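Local coordinates for pyruvate carboxylase protein (Rhizobium etli, PDB 2QF7) that is a biotin-dependent carboxylase whose single chain joins an ATP-grasp biotin carboxylase part, a TIM-barrel part and a biotin-carrying domain, at residues Pro108-Val111 against Asp112-Lys116; Pro349-Glu352 against Asp353-Leu356; Pro611-Arg614 against Leu615-Arg619; Arg985-Ser988 against Asp989-Ala993. All blocks are in the same frame, centred on the assembly; numbering follows the deposited sequence. Where two conformers were deposited one is given.

Contact 1. Residues Pro108-Val111 against Asp112-Lys116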
# COMPACT_ATOMS: atom_id res chain seq x y z
N PRO A 108 9.27 -58.09 -22.92
CA PRO A 108 9.48 -58.76 -24.21
C PRO A 108 8.52 -58.31 -25.32
O PRO A 108 8.88 -58.35 -26.52
CB PRO A 108 9.26 -60.25 -23.88
CG PRO A 108 8.44 -60.26 -22.62
CD PRO A 108 8.90 -59.05 -21.86
N GLU A 109 7.30 -57.91 -24.94
CA GLU A 109 6.31 -57.34 -25.86
C GLU A 109 6.89 -56.09 -26.53
O GLU A 109 6.70 -55.85 -27.74
CB GLU A 109 5.04 -56.97 -25.08
CG GLU A 109 3.74 -57.07 -25.86
CD GLU A 109 2.58 -56.33 -25.19
OE1 GLU A 109 1.74 -55.74 -25.92
OE2 GLU A 109 2.52 -56.32 -23.93
N PHE A 110 7.60 -55.28 -25.74
CA PHE A 110 8.23 -54.09 -26.27
C PHE A 110 9.37 -54.42 -27.22
O PHE A 110 9.49 -53.80 -28.27
CB PHE A 110 8.70 -53.16 -25.15
CG PHE A 110 9.32 -51.90 -25.65
CD1 PHE A 110 8.64 -51.10 -26.54
CD2 PHE A 110 10.58 -51.51 -25.21
CE1 PHE A 110 9.20 -49.94 -27.03
CE2 PHE A 110 11.15 -50.34 -25.68
CZ PHE A 110 10.44 -49.55 -26.60
N VAL A 111 10.22 -55.38 -26.86
CA VAL A 111 11.31 -55.79 -27.77
C VAL A 111 10.71 -56.27 -29.12
O VAL A 111 11.18 -55.91 -30.21
CB VAL A 111 12.20 -56.91 -27.14
CG1 VAL A 111 13.30 -57.33 -28.11
CG2 VAL A 111 12.82 -56.46 -25.80
N ASP A 112 9.67 -57.09 -29.01
CA ASP A 112 8.93 -57.55 -30.18
C ASP A 112 8.49 -56.39 -31.09
O ASP A 112 8.77 -56.39 -32.29
CB ASP A 112 7.73 -58.35 -29.72
CG ASP A 112 8.09 -59.78 -29.32
OD1 ASP A 112 9.29 -60.19 -29.45
OD2 ASP A 112 7.16 -60.51 -28.88
N ALA A 113 7.84 -55.39 -30.48
CA ALA A 113 7.40 -54.16 -31.17
C ALA A 113 8.56 -53.44 -31.86
O ALA A 113 8.45 -53.04 -33.02
CB ALA A 113 6.67 -53.21 -30.19
N CYS A 114 9.67 -53.29 -31.16
CA CYS A 114 10.90 -52.70 -31.74
C CYS A 114 11.34 -53.44 -33.01
O CYS A 114 11.56 -52.82 -34.06
CB CYS A 114 12.04 -52.73 -30.73
SG CYS A 114 11.86 -51.51 -29.43
N ASN A 115 11.48 -54.76 -32.89
CA ASN A 115 11.93 -55.58 -34.01
C ASN A 115 10.94 -55.49 -35.18
O ASN A 115 11.36 -55.36 -36.33
CB ASN A 115 12.12 -57.04 -33.58
CG ASN A 115 13.16 -57.20 -32.51
OD1 ASN A 115 13.00 -57.99 -31.58
ND2 ASN A 115 14.25 -56.43 -32.61
N LYS A 116 9.64 -55.51 -34.87
CA LYS A 116 8.59 -55.37 -35.90
C LYS A 116 8.73 -54.06 -36.68
O LYS A 116 8.41 -53.99 -37.88
CB LYS A 116 7.19 -55.47 -35.29
CG LYS A 116 6.05 -55.59 -36.32
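Phe110 and Cys114, one helical turn apart, meet because their first torsions turn the ring and the sulfur toward one another: the ring carbon CG of Phe110 stands anti to the backbone N (chi1 -178°), which carries the ring outward with a slight tilt toward the following turn, while SG of Cys114 is anti to its own carbonyl carbon (chi1 -74°) and points back to it. The thiol therefore sits over one face of the ring, displaced toward the rim, with SG 3.7 Å from Phe110 CZ. This is a sulfur-aromatic contact, the sulfur lying 19° off the ring normal.

A second i to i+4 pair runs alongside. Val111 and Asn115 point the same way, and the CG1 branch of the valine touches OD1 of the asparagine at 3.5 Å. Four backbone bonds link the turns, from Asp112 N to Pro108 O through Asn115 N to Val111 O, the last at 2.9 Å. Asp112 folds its side chain back beside Pro108 O, and its OD2 forms a salt bridge with Arg130.

Helix 108-116 is the crossover of a beta-alpha-beta unit between parallel strands 96-98 and 120-121 of the N-terminal biotin carboxylase region. Phe110 and Cys114 both rest on Ile97, Val111 and Cys114 on Phe121; helix 82-92 receives Phe110 and Ala113 through Ile82, and helix 126-133 packs on Pro108 and Val111 through Met129.

Contact 2. Residues Pro349-Glu352 against Asp353-Leu356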
# COMPACT_ATOMS: atom_id res chain seq x y z
N PRO A 349 37.28 -53.96 -22.72
CA PRO A 349 38.51 -54.76 -22.66
C PRO A 349 38.23 -56.28 -22.65
O PRO A 349 37.14 -56.70 -22.24
CB PRO A 349 39.13 -54.34 -21.31
CG PRO A 349 38.48 -52.99 -20.97
CD PRO A 349 37.09 -53.15 -21.48
N ASN A 350 39.20 -57.09 -23.10
CA ASN A 350 39.15 -58.52 -22.82
C ASN A 350 39.16 -58.73 -21.31
O ASN A 350 39.63 -57.86 -20.57
CB ASN A 350 40.33 -59.25 -23.45
CG ASN A 350 40.18 -59.40 -24.96
OD1 ASN A 350 39.13 -59.82 -25.46
ND2 ASN A 350 41.25 -59.09 -25.69
N GLN A 351 38.65 -59.88 -20.86
CA GLN A 351 38.51 -60.19 -19.43
C GLN A 351 39.82 -59.95 -18.68
O GLN A 351 39.81 -59.37 -17.63
CB GLN A 351 38.06 -61.64 -19.20
CG GLN A 351 37.60 -61.88 -17.77
CD GLN A 351 36.35 -61.06 -17.45
OE1 GLN A 351 35.28 -61.34 -18.00
NE2 GLN A 351 36.49 -60.04 -16.58
N GLU A 352 40.93 -60.45 -19.23
CA GLU A 352 42.23 -60.30 -18.58
C GLU A 352 42.66 -58.85 -18.30
O GLU A 352 43.59 -58.63 -17.53
CB GLU A 352 43.30 -60.98 -19.42
CG GLU A 352 43.31 -60.50 -20.87
CD GLU A 352 42.79 -61.55 -21.82
OE1 GLU A 352 41.59 -61.92 -21.74
OE2 GLU A 352 43.62 -62.01 -22.64
N ASP A 353 42.04 -57.88 -18.98
CA ASP A 353 42.39 -56.47 -18.85
C ASP A 353 41.33 -55.68 -18.04
O ASP A 353 41.38 -54.44 -17.91
CB ASP A 353 42.53 -55.86 -20.25
CG ASP A 353 43.67 -56.48 -21.04
OD1 ASP A 353 44.72 -56.82 -20.43
OD2 ASP A 353 43.51 -56.64 -22.27
N ILE A 354 40.34 -56.41 -17.55
CA ILE A 354 39.32 -55.80 -16.67
C ILE A 354 39.76 -55.95 -15.21
O ILE A 354 40.03 -57.06 -14.73
CB ILE A 354 37.91 -56.43 -16.90
CG1 ILE A 354 37.47 -56.27 -18.36
CG2 ILE A 354 36.85 -55.79 -15.93
CD1 ILE A 354 36.14 -56.92 -18.71
N ARG A 355 39.87 -54.85 -14.49
CA ARG A 355 40.29 -54.98 -13.13
C ARG A 355 39.68 -53.93 -12.23
O ARG A 355 39.22 -52.91 -12.71
CB ARG A 355 41.82 -55.01 -13.01
CG ARG A 355 42.61 -53.82 -13.53
CD ARG A 355 44.05 -54.34 -14.05
NE ARG A 355 44.23 -53.86 -15.42
CZ ARG A 355 44.65 -54.58 -16.47
NH1 ARG A 355 45.02 -55.86 -16.34
NH2 ARG A 355 44.70 -53.99 -17.67
N LEU A 356 39.70 -54.23 -10.94
CA LEU A 356 39.12 -53.39 -9.93
C LEU A 356 40.16 -52.35 -9.55
O LEU A 356 41.36 -52.67 -9.39
CB LEU A 356 38.79 -54.26 -8.72
CG LEU A 356 37.53 -55.11 -8.78
CD1 LEU A 356 37.51 -55.95 -7.55
CD2 LEU A 356 36.15 -54.27 -8.92
O HOH W 1 41.63 -55.39 -23.89
O HOH W 2 38.99 -59.64 -14.88
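The guanidinium of Arg355 is approached obliquely by Glu352 O, 3.3 Å from Arg355 NH1, while the carbonyl O of Asp353, from the arginine's own segment, lies over one face, offset toward the rim. The arginine chain, bent at chi2 and chi3, curls back over the turn, where NH2 makes a long salt bridge with Asp353 OD1 that may partly offset the charge of the aspartate. The side chains of Glu352 and Asp353 run side by side, carboxylate planes 49° apart, with Glu352 OE2 5.4 Å from Asp353 OD2.

Beneath these polar groups the chain makes a short 3-10 turn, with i to i+3 bonds from Asp353 N to Asn350 O and from Ile354 N to Gln351 O (3.0 Å). Both donors stand above the carbonyl planes, the latter by 60°, consistent with the tight winding. The turn lies in the loop between helix 328-336 and strand 359-369.

Ile354 fills its inner side: CG1 reaches Pro349 CB at 3.9 Å, and CD1 comes to 3.8 Å from NE2 of Gln351, whose chain bends at chi2 (64°) to cross the isoleucine. Val241 and Phe244 of strand 240-252 also pack against Ile354. One water joins Gln351 O, Gln351 NE2 and Ile354 O, and Gln351 OE1 accepts from His242 N. A second water bridges Asn350 N to Asp353 OD2, donating to the carboxylate at 2.8 Å.

Contact 3. Residues Pro611-Arg614 against Leu615-Arg619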
# COMPACT_ATOMS: atom_id res chain seq x y z
N PRO A 611 19.72 -12.87 30.64
CA PRO A 611 20.76 -12.18 31.42
C PRO A 611 21.99 -13.07 31.73
O PRO A 611 23.09 -12.55 32.00
CB PRO A 611 20.03 -11.79 32.73
CG PRO A 611 18.93 -12.84 32.86
CD PRO A 611 18.48 -13.03 31.40
N TRP A 612 21.81 -14.38 31.72
CA TRP A 612 22.92 -15.28 32.05
C TRP A 612 23.94 -15.27 30.93
O TRP A 612 25.17 -15.35 31.17
CB TRP A 612 22.42 -16.72 32.32
CG TRP A 612 21.53 -16.81 33.48
CD1 TRP A 612 20.15 -16.84 33.47
CD2 TRP A 612 21.92 -16.83 34.88
NE1 TRP A 612 19.68 -16.89 34.75
CE2 TRP A 612 20.73 -16.88 35.64
CE3 TRP A 612 23.16 -16.83 35.55
CZ2 TRP A 612 20.75 -16.97 37.05
CZ3 TRP A 612 23.16 -16.89 36.95
CH2 TRP A 612 21.96 -16.96 37.67
N GLU A 613 23.44 -15.26 29.70
CA GLU A 613 24.33 -15.21 28.53
C GLU A 613 25.09 -13.89 28.52
O GLU A 613 26.30 -13.87 28.25
CB GLU A 613 23.54 -15.36 27.24
CG GLU A 613 24.45 -15.37 25.96
CD GLU A 613 25.46 -16.55 25.87
OE1 GLU A 613 25.57 -17.39 26.81
OE2 GLU A 613 26.15 -16.63 24.82
N ARG A 614 24.39 -12.78 28.80
CA ARG A 614 25.09 -11.51 28.88
C ARG A 614 26.23 -11.60 29.90
O ARG A 614 27.36 -11.15 29.64
CB ARG A 614 24.14 -10.39 29.32
CG ARG A 614 24.85 -9.03 29.39
CD ARG A 614 23.92 -7.92 29.91
NE ARG A 614 22.73 -7.72 29.07
CZ ARG A 614 21.77 -6.83 29.35
NH1 ARG A 614 21.90 -6.02 30.43
NH2 ARG A 614 20.70 -6.70 28.54
N LEU A 615 25.96 -12.18 31.06
CA LEU A 615 27.00 -12.24 32.09
C LEU A 615 28.15 -13.17 31.58
O LEU A 615 29.33 -12.87 31.74
CB LEU A 615 26.39 -12.76 33.42
CG LEU A 615 27.40 -13.11 34.55
CD1 LEU A 615 28.21 -11.89 34.96
CD2 LEU A 615 26.65 -13.65 35.74
N ALA A 616 27.82 -14.31 30.96
CA ALA A 616 28.91 -15.19 30.41
C ALA A 616 29.82 -14.49 29.39
O ALA A 616 31.04 -14.69 29.38
CB ALA A 616 28.30 -16.50 29.81
N LEU A 617 29.24 -13.68 28.49
CA LEU A 617 30.02 -12.97 27.47
C LEU A 617 30.92 -11.94 28.09
O LEU A 617 32.07 -11.78 27.70
CB LEU A 617 29.07 -12.29 26.44
CG LEU A 617 28.32 -13.34 25.59
CD1 LEU A 617 27.23 -12.64 24.75
CD2 LEU A 617 29.22 -14.20 24.68
N ILE A 618 30.41 -11.24 29.09
CA ILE A 618 31.27 -10.28 29.81
C ILE A 618 32.45 -11.01 30.52
O ILE A 618 33.58 -10.58 30.42
CB ILE A 618 30.46 -9.47 30.80
CG1 ILE A 618 29.41 -8.63 30.04
CG2 ILE A 618 31.41 -8.49 31.60
CD1 ILE A 618 28.30 -8.04 31.00
N ARG A 619 32.14 -12.10 31.20
CA ARG A 619 33.13 -12.91 31.86
C ARG A 619 34.23 -13.32 30.90
O ARG A 619 35.41 -13.20 31.21
CB ARG A 619 32.48 -14.18 32.45
CG ARG A 619 33.50 -15.17 33.15
CD ARG A 619 33.87 -14.67 34.53
NE ARG A 619 34.80 -13.56 34.45
CZ ARG A 619 35.12 -12.77 35.48
NH1 ARG A 619 34.57 -12.96 36.66
NH2 ARG A 619 35.94 -11.76 35.28
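Leu615 opens the second turn by setting its CB against the carbonyl oxygens of Pro611 and Trp612, and its N donates to Pro611 O, which also accepts from Trp595 NE1. Ala616 follows with a bond to Trp612 O, its methyl CB 4.2 Å from Glu613 OE1. Leu617 crosses the side chain of Glu613: the Glu613 chain, bent at chi2 (63°), brings OE2 to 3.9 Å from Leu617 CD2, while Leu617 CG lies 3.4 Å from Glu613 O, and Leu617 N donates to that same oxygen. Ile618 runs alongside Arg614, CD1 touching the arginine's CG at 3.9 Å, and its N bonds to Arg614 O.

Helix 611-621 flanks the TIM barrel, Leu615 and Ile618 meeting Leu627 of strand 626-632 and Ile618 also reaching helix 572-585 through Ile575.

The aliphatic stem of Arg614 packs on Ile618, while at its polar end NH2 forms a salt bridge with Glu609 and NE a hydrogen bond with Thr572 OG1. Such pairing would be expected to offset much of the cost of burying its charge.

Contact 4. Residues Arg985-Ser988 against Asp989-Ala993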
# COMPACT_ATOMS: atom_id res chain seq x y z
N ARG A 985 10.64 -29.59 27.77
CA ARG A 985 12.06 -29.89 27.67
C ARG A 985 12.67 -29.66 29.02
O ARG A 985 12.07 -29.00 29.86
CB ARG A 985 12.75 -28.96 26.65
CG ARG A 985 12.57 -27.45 26.87
CD ARG A 985 13.74 -26.71 26.19
NE ARG A 985 13.75 -25.25 26.33
CZ ARG A 985 14.51 -24.57 27.19
NH1 ARG A 985 15.31 -25.21 28.04
NH2 ARG A 985 14.48 -23.24 27.17
N GLU A 986 13.89 -30.15 29.21
CA GLU A 986 14.65 -29.83 30.40
C GLU A 986 15.10 -28.41 30.31
O GLU A 986 15.33 -27.88 29.23
CB GLU A 986 15.86 -30.75 30.50
CG GLU A 986 15.49 -32.10 31.06
CD GLU A 986 16.68 -32.99 31.20
OE1 GLU A 986 17.77 -32.61 30.73
OE2 GLU A 986 16.52 -34.08 31.79
N VAL A 987 15.23 -27.76 31.45
CA VAL A 987 15.80 -26.42 31.47
C VAL A 987 17.12 -26.49 32.24
O VAL A 987 17.32 -27.43 33.02
CB VAL A 987 14.82 -25.39 32.10
CG1 VAL A 987 13.50 -25.38 31.31
CG2 VAL A 987 14.59 -25.67 33.59
N SER A 988 18.01 -25.52 32.04
CA SER A 988 19.27 -25.51 32.77
C SER A 988 19.04 -24.98 34.19
O SER A 988 18.01 -24.38 34.47
CB SER A 988 20.28 -24.62 32.04
OG SER A 988 19.88 -23.28 32.10
N ASP A 989 20.01 -25.18 35.08
CA ASP A 989 19.90 -24.60 36.41
C ASP A 989 19.75 -23.08 36.34
O ASP A 989 19.12 -22.50 37.20
CB ASP A 989 21.12 -24.92 37.27
CG ASP A 989 21.27 -26.42 37.54
OD1 ASP A 989 20.32 -27.20 37.29
OD2 ASP A 989 22.35 -26.79 38.02
N PHE A 990 20.39 -22.43 35.37
CA PHE A 990 20.30 -20.96 35.25
C PHE A 990 18.88 -20.55 34.85
O PHE A 990 18.30 -19.59 35.39
CB PHE A 990 21.27 -20.40 34.19
CG PHE A 990 22.74 -20.49 34.56
CD1 PHE A 990 23.15 -20.67 35.89
CD2 PHE A 990 23.73 -20.29 33.58
CE1 PHE A 990 24.52 -20.73 36.24
CE2 PHE A 990 25.11 -20.32 33.92
CZ PHE A 990 25.50 -20.57 35.26
N GLU A 991 18.34 -21.26 33.87
CA GLU A 991 16.95 -21.04 33.45
C GLU A 991 15.99 -21.27 34.61
O GLU A 991 15.00 -20.56 34.77
CB GLU A 991 16.59 -21.99 32.30
CG GLU A 991 17.20 -21.58 30.96
CD GLU A 991 16.74 -22.49 29.85
OE1 GLU A 991 16.93 -23.72 29.96
OE2 GLU A 991 16.13 -21.98 28.88
N PHE A 992 16.25 -22.31 35.40
CA PHE A 992 15.41 -22.57 36.57
C PHE A 992 15.48 -21.39 37.57
O PHE A 992 14.45 -20.99 38.10
CB PHE A 992 15.75 -23.90 37.21
CG PHE A 992 14.89 -24.26 38.40
CD1 PHE A 992 13.50 -24.14 38.33
CD2 PHE A 992 15.47 -24.72 39.56
CE1 PHE A 992 12.68 -24.49 39.43
CE2 PHE A 992 14.67 -25.09 40.67
CZ PHE A 992 13.28 -24.95 40.60
N ALA A 993 16.68 -20.87 37.84
CA ALA A 993 16.81 -19.67 38.66
C ALA A 993 15.99 -18.46 38.10
O ALA A 993 15.40 -17.69 38.88
CB ALA A 993 18.29 -19.27 38.84
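One carboxylate oxygen, Glu991 OE1, takes two donors on its two different lone pairs: Arg985 NH1 on the syn side and the backbone N of Ser988 on the anti side. The second of these bonds, 3.0 Å from Ser988 N to Glu991 OE1, is half of a capping box at the start of helix 989-997. The other half runs in reverse, with Ser988 OG at the N-cap accepting from Glu991 N at 3.1 Å. The serine hydroxyl can do so because it lies between its own backbone N and carbonyl carbon (chi1 67°), tucked over the first turn.

Arg985 adds a bidentate, end-on salt bridge. Its chain is extended from CG to NE and meets the glutamate nearly at a right angle, yet guanidinium and carboxylate are almost coplanar, 15° apart. Both bonds lie in the guanidinium plane; that from Arg985 NH2 to Glu991 OE2, at 2.7 Å, is almost straight (174°), and NH1 also hydrogen-bonds to Glu986 O. These contacts fix the carboxylate's rotation, and its negative charge close to the helix N terminus should be favoured by the helix dipole.

Val987 lies beneath, its CB 3.4 Å from Glu991 OE1. Arg976 of helix 972-983 forms a salt bridge with Asp989 OD1 and a hydrogen bond to Val987 O, while Phe990 stacks on Trp612. Further along, the CG2 branch of Val987 rests 4.2 Å from Phe992 CB.

Overall arrangement
From the N terminus the four contacts follow in series; none nests within or crosses another, and each lies within one continuous stretch of chain. Contact 1 lies on the crossover helix of a beta-alpha-beta unit, and contact 2, its centre about 33 Å from that of contact 1, closes a short turn leading into strand 359-369. Both belong to the biotin carboxylase end of the chain. Contact 3 lies on a helix flanking the TIM barrel, its centre about 76 Å from that of contact 1. Contact 4 caps a helix of the conserved carboxylase domain and touches contact 3, with Trp612 CZ2 3.8 Å from Ala993 CB, tying that domain to the barrel's outer helices.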